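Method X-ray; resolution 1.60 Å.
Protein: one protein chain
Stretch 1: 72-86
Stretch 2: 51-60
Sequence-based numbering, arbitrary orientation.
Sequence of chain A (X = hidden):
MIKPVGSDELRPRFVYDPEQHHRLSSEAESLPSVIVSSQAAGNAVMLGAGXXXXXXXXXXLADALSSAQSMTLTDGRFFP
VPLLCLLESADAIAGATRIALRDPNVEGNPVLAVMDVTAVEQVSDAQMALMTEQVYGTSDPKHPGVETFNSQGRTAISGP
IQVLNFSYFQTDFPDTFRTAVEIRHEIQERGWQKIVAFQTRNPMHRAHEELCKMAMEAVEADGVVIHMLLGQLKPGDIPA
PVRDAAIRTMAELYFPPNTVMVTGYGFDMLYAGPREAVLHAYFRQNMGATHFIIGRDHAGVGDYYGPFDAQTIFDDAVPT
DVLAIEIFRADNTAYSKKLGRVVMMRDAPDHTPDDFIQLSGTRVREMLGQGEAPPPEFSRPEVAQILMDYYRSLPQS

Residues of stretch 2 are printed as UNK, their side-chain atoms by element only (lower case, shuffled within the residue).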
# COMPACT_ATOMS: atom_id res chain seq x y z
N THR A 72 6.98 -30.69 6.34
CA THR A 72 8.22 -30.16 6.92
C THR A 72 9.33 -30.09 5.89
O THR A 72 9.36 -30.87 4.93
CB THR A 72 8.74 -31.01 8.13
OG1 THR A 72 9.11 -32.32 7.67
CG2 THR A 72 7.70 -31.13 9.22
N LEU A 73 10.27 -29.18 6.10
CA LEU A 73 11.54 -29.19 5.40
C LEU A 73 12.50 -30.26 5.97
O LEU A 73 12.26 -30.85 7.05
CB LEU A 73 12.17 -27.80 5.48
CG LEU A 73 11.22 -26.67 4.98
CD1 LEU A 73 11.96 -25.36 4.98
CD2 LEU A 73 10.69 -26.98 3.59
N THR A 74 13.57 -30.58 5.24
CA THR A 74 14.54 -31.59 5.76
C THR A 74 15.15 -31.23 7.13
O THR A 74 15.46 -32.12 7.91
CB THR A 74 15.70 -31.90 4.78
OG1 THR A 74 16.37 -30.68 4.42
CG2 THR A 74 15.17 -32.61 3.53
N ASP A 75 15.27 -29.92 7.42
CA ASP A 75 15.80 -29.50 8.72
C ASP A 75 14.75 -29.46 9.82
O ASP A 75 15.07 -29.14 10.98
CB ASP A 75 16.58 -28.18 8.60
CG ASP A 75 15.70 -26.95 8.44
OD1 ASP A 75 14.47 -27.01 8.15
OD2 ASP A 75 16.28 -25.85 8.59
N GLY A 76 13.52 -29.80 9.49
CA GLY A 76 12.48 -29.90 10.50
C GLY A 76 11.54 -28.72 10.62
O GLY A 76 10.53 -28.83 11.32
N ARG A 77 11.82 -27.60 9.94
CA ARG A 77 10.88 -26.45 9.93
C ARG A 77 9.52 -26.84 9.32
O ARG A 77 9.48 -27.54 8.31
CB ARG A 77 11.44 -25.24 9.14
CG ARG A 77 12.56 -24.47 9.84
CD ARG A 77 13.19 -23.39 8.92
NE ARG A 77 13.92 -24.04 7.82
CZ ARG A 77 14.31 -23.45 6.69
NH1 ARG A 77 14.05 -22.17 6.46
NH2 ARG A 77 14.96 -24.15 5.77
N PHE A 78 8.41 -26.39 9.91
CA PHE A 78 7.09 -26.60 9.34
C PHE A 78 6.88 -25.69 8.10
O PHE A 78 7.06 -24.46 8.16
CB PHE A 78 6.03 -26.29 10.40
CG PHE A 78 4.63 -26.38 9.89
CD1 PHE A 78 4.09 -27.61 9.47
CD2 PHE A 78 3.82 -25.22 9.83
CE1 PHE A 78 2.75 -27.67 8.96
CE2 PHE A 78 2.51 -25.31 9.34
CZ PHE A 78 1.99 -26.53 8.91
N PHE A 79 6.47 -26.31 6.99
CA PHE A 79 5.96 -25.60 5.82
C PHE A 79 5.10 -26.51 4.93
O PHE A 79 5.55 -27.57 4.51
CB PHE A 79 7.07 -24.90 5.03
CG PHE A 79 6.53 -23.83 4.12
CD1 PHE A 79 6.23 -22.54 4.62
CD2 PHE A 79 6.18 -24.13 2.79
CE1 PHE A 79 5.68 -21.57 3.83
CE2 PHE A 79 5.61 -23.16 1.96
CZ PHE A 79 5.37 -21.84 2.47
N PRO A 80 3.85 -26.12 4.66
CA PRO A 80 2.88 -27.08 4.15
C PRO A 80 2.88 -27.45 2.69
O PRO A 80 2.27 -28.46 2.36
CB PRO A 80 1.52 -26.46 4.52
CG PRO A 80 1.75 -25.04 4.69
CD PRO A 80 3.22 -24.83 5.04
N VAL A 81 3.50 -26.66 1.81
CA VAL A 81 3.59 -27.02 0.38
C VAL A 81 4.99 -26.75 -0.18
O VAL A 81 5.69 -25.87 0.29
CB VAL A 81 2.53 -26.26 -0.51
CG1 VAL A 81 1.11 -26.52 0.01
CG2 VAL A 81 2.86 -24.77 -0.58
N PRO A 82 5.39 -27.47 -1.21
CA PRO A 82 6.70 -27.22 -1.79
C PRO A 82 6.70 -25.84 -2.39
O PRO A 82 5.66 -25.40 -2.87
CB PRO A 82 6.82 -28.27 -2.91
CG PRO A 82 5.70 -29.21 -2.79
CD PRO A 82 4.74 -28.69 -1.73
N LEU A 83 7.84 -25.14 -2.34
CA LEU A 83 8.01 -23.89 -3.05
C LEU A 83 9.08 -24.13 -4.09
O LEU A 83 10.27 -24.08 -3.78
CB LEU A 83 8.50 -22.78 -2.12
CG LEU A 83 7.53 -22.22 -1.09
CD1 LEU A 83 8.23 -21.01 -0.37
CD2 LEU A 83 6.19 -21.80 -1.71
N LEU A 84 8.65 -24.40 -5.32
CA LEU A 84 9.60 -24.80 -6.36
C LEU A 84 9.72 -23.75 -7.45
O LEU A 84 8.76 -23.00 -7.76
CB LEU A 84 9.18 -26.14 -6.98
CG LEU A 84 9.43 -27.39 -6.12
CD1 LEU A 84 8.67 -28.56 -6.66
CD2 LEU A 84 10.96 -27.72 -6.09
N CYS A 85 10.91 -23.67 -8.03
CA CYS A 85 11.12 -22.90 -9.28
C CYS A 85 11.53 -23.90 -10.35
O CYS A 85 12.71 -24.27 -10.48
CB CYS A 85 12.24 -21.85 -9.10
SG CYS A 85 12.43 -20.88 -10.61
N LEU A 86 10.52 -24.36 -11.08
CA LEU A 86 10.72 -25.38 -12.12
C LEU A 86 10.80 -24.69 -13.47
O LEU A 86 10.04 -23.76 -13.74
CB LEU A 86 9.54 -26.35 -12.11
CG LEU A 86 9.50 -27.35 -10.94
CD1 LEU A 86 8.17 -28.09 -10.90
CD2 LEU A 86 10.63 -28.34 -11.14
N UNK A 51 4.69 -13.25 3.80
CA UNK A 51 3.66 -14.26 4.03
C UNK A 51 4.25 -15.67 4.25
O UNK A 51 3.67 -16.49 4.98
c UNK A 51 1.00 -11.01 1.77
c UNK A 51 1.75 -13.09 2.83
c UNK A 51 2.69 -14.28 2.86
c UNK A 51 1.85 -12.10 1.83
c UNK A 51 -0.02 -10.90 2.76
o UNK A 51 -0.89 -9.84 2.70
c UNK A 51 -0.15 -11.87 3.79
c UNK A 51 0.73 -12.96 3.80
N UNK A 52 5.38 -15.98 3.59
CA UNK A 52 5.99 -17.31 3.73
C UNK A 52 7.23 -17.27 4.63
O UNK A 52 8.12 -18.13 4.57
c UNK A 52 6.33 -17.89 2.34
c UNK A 52 5.32 -18.58 0.18
c UNK A 52 3.80 -18.28 2.00
c UNK A 52 5.12 -18.27 1.50
c UNK A 52 2.96 -18.97 -0.19
c UNK A 52 4.23 -18.95 -0.68
c UNK A 52 2.72 -18.65 1.19
N UNK A 53 7.25 -16.29 5.54
CA UNK A 53 8.33 -16.25 6.51
C UNK A 53 8.39 -17.47 7.45
O UNK A 53 7.31 -18.04 7.74
c UNK A 53 8.12 -15.01 7.43
o UNK A 53 9.12 -14.93 8.46
N UNK A 54 9.56 -18.09 7.48
CA UNK A 54 10.84 -17.41 7.58
C UNK A 54 11.67 -17.99 6.42
O UNK A 54 12.92 -17.94 6.45
c UNK A 54 9.50 -19.19 8.49
c UNK A 54 11.42 -17.86 8.93
c UNK A 54 10.92 -19.24 9.07
N UNK A 55 11.01 -18.57 5.41
CA UNK A 55 11.78 -19.23 4.34
C UNK A 55 12.56 -18.22 3.48
O UNK A 55 12.13 -17.08 3.27
c UNK A 55 9.88 -21.46 5.31
c UNK A 55 9.55 -22.15 2.98
c UNK A 55 10.51 -21.48 3.96
c UNK A 55 10.85 -20.07 3.44
N UNK A 56 13.71 -18.67 2.97
CA UNK A 56 14.60 -17.72 2.24
C UNK A 56 14.51 -17.72 0.73
O UNK A 56 15.04 -16.80 0.09
c UNK A 56 16.71 -19.13 2.27
c UNK A 56 16.07 -17.85 2.68
o UNK A 56 17.79 -19.43 2.84
o UNK A 56 16.19 -19.85 1.37
N UNK A 57 13.82 -18.70 0.16
CA UNK A 57 13.77 -18.82 -1.29
C UNK A 57 13.22 -20.15 -1.74
O UNK A 57 12.39 -20.75 -1.07
N UNK A 58 13.70 -20.62 -2.89
CA UNK A 58 13.12 -21.81 -3.51
C UNK A 58 13.80 -23.06 -3.00
O UNK A 58 15.01 -23.05 -2.76
c UNK A 58 13.22 -21.72 -5.03
c UNK A 58 12.85 -19.44 -6.06
c UNK A 58 12.04 -18.45 -6.63
c UNK A 58 10.93 -20.87 -5.77
c UNK A 58 10.65 -18.67 -6.76
c UNK A 58 12.32 -20.65 -5.64
c UNK A 58 10.11 -19.89 -6.33
N UNK A 59 13.02 -24.12 -2.87
CA UNK A 59 13.43 -25.37 -2.23
C UNK A 59 14.21 -26.25 -3.17
O UNK A 59 13.91 -26.34 -4.37
s UNK A 59 10.07 -26.58 -0.17
c UNK A 59 9.18 -25.45 0.91
c UNK A 59 11.42 -25.50 -0.70
c UNK A 59 12.19 -26.16 -1.79
N UNK A 60 15.19 -26.97 -2.61
CA UNK A 60 15.76 -28.11 -3.37
C UNK A 60 14.79 -29.31 -3.36
O UNK A 60 13.72 -29.28 -2.65
c UNK A 60 17.14 -28.50 -2.84
n UNK A 60 18.27 -28.85 -0.75
c UNK A 60 17.13 -28.98 -1.39
o UNK A 60 16.12 -29.50 -0.88
O HOH W 1 14.35 -21.59 3.45
O HOH W 2 13.10 -25.12 -6.83

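Position 51 carries one carbon leading into a six-carbon ring that bears a single oxygen, which identifies Y51; it lies out of reach of stretch 1, and its hydroxyl is hydrogen-bonded elsewhere in the structure. Position 52 has one carbon and then a plain six-carbon ring. The edge of the F79 ring is directed at the face of this ring, the centroids 5.3 Å apart and the planes at 76°. The residue is F52, and its CE2 also packs 3.6 Å from L83 CD2. At position 53 a single carbon ends in one oxygen, the side chain of serine; S53 points away from stretch 1. Position 54 has three carbons that close a ring onto the backbone nitrogen, and P54 offers little to stretch 1 beyond its carbonyl, whose O lies 4.4 Å from R77 NH1, near the guanidinium plane.

Position 55 has four carbons, forked at the second, and one tip of the fork sits over the face of the F79 ring. This is L55, with CD2 3.7 Å from the F79 ring centroid in a CH-pi contact and 3.8 Å from L83 CD1. Position 56 shows two carbons, the second carrying two oxygens: D56, an exposed carboxylate. Water 1 bridges its backbone to stretch 1, accepting from D56 N (3.0 Å) and from R77 NH1 (3.1 Å). Position 57 has no side-chain atoms and is G57.

At position 58 one carbon again precedes an unsubstituted six-carbon ring, and C85 CB lies over its face, 3.7 Å from the centroid; the residue is F58. Position 59 is an unbranched chain of two carbons, a sulfur and a terminal carbon, hence M59. Its CE fits among L73 CD2 (3.4 Å), F79 CD2 (3.8 Å) and V81 O (3.6 Å), while SD accepts a weak hydrogen bond from L83 N at 3.4 Å. Position 60 has two carbons, the second bearing one oxygen and one nitrogen; N60 occupies an N-cap position, and its side chain caps a backbone nitrogen just past the stretch.

The contact is chiefly apolar, with a few polar links, one direct bond joining backbone to backbone. M59 N donates to L83 O at 2.9 Å and a nearly straight 175°, and the weak bond to SD ties the same residues again. Water 2 extends this link, donating to M59 O and accepting from C85 N, both at 2.9 Å. Beside these bonds, L83 and F79 pack against F52, L55 and M59, whereas C85 covers F58.

Stretch 2 (51-60) YFSPLDGFMN
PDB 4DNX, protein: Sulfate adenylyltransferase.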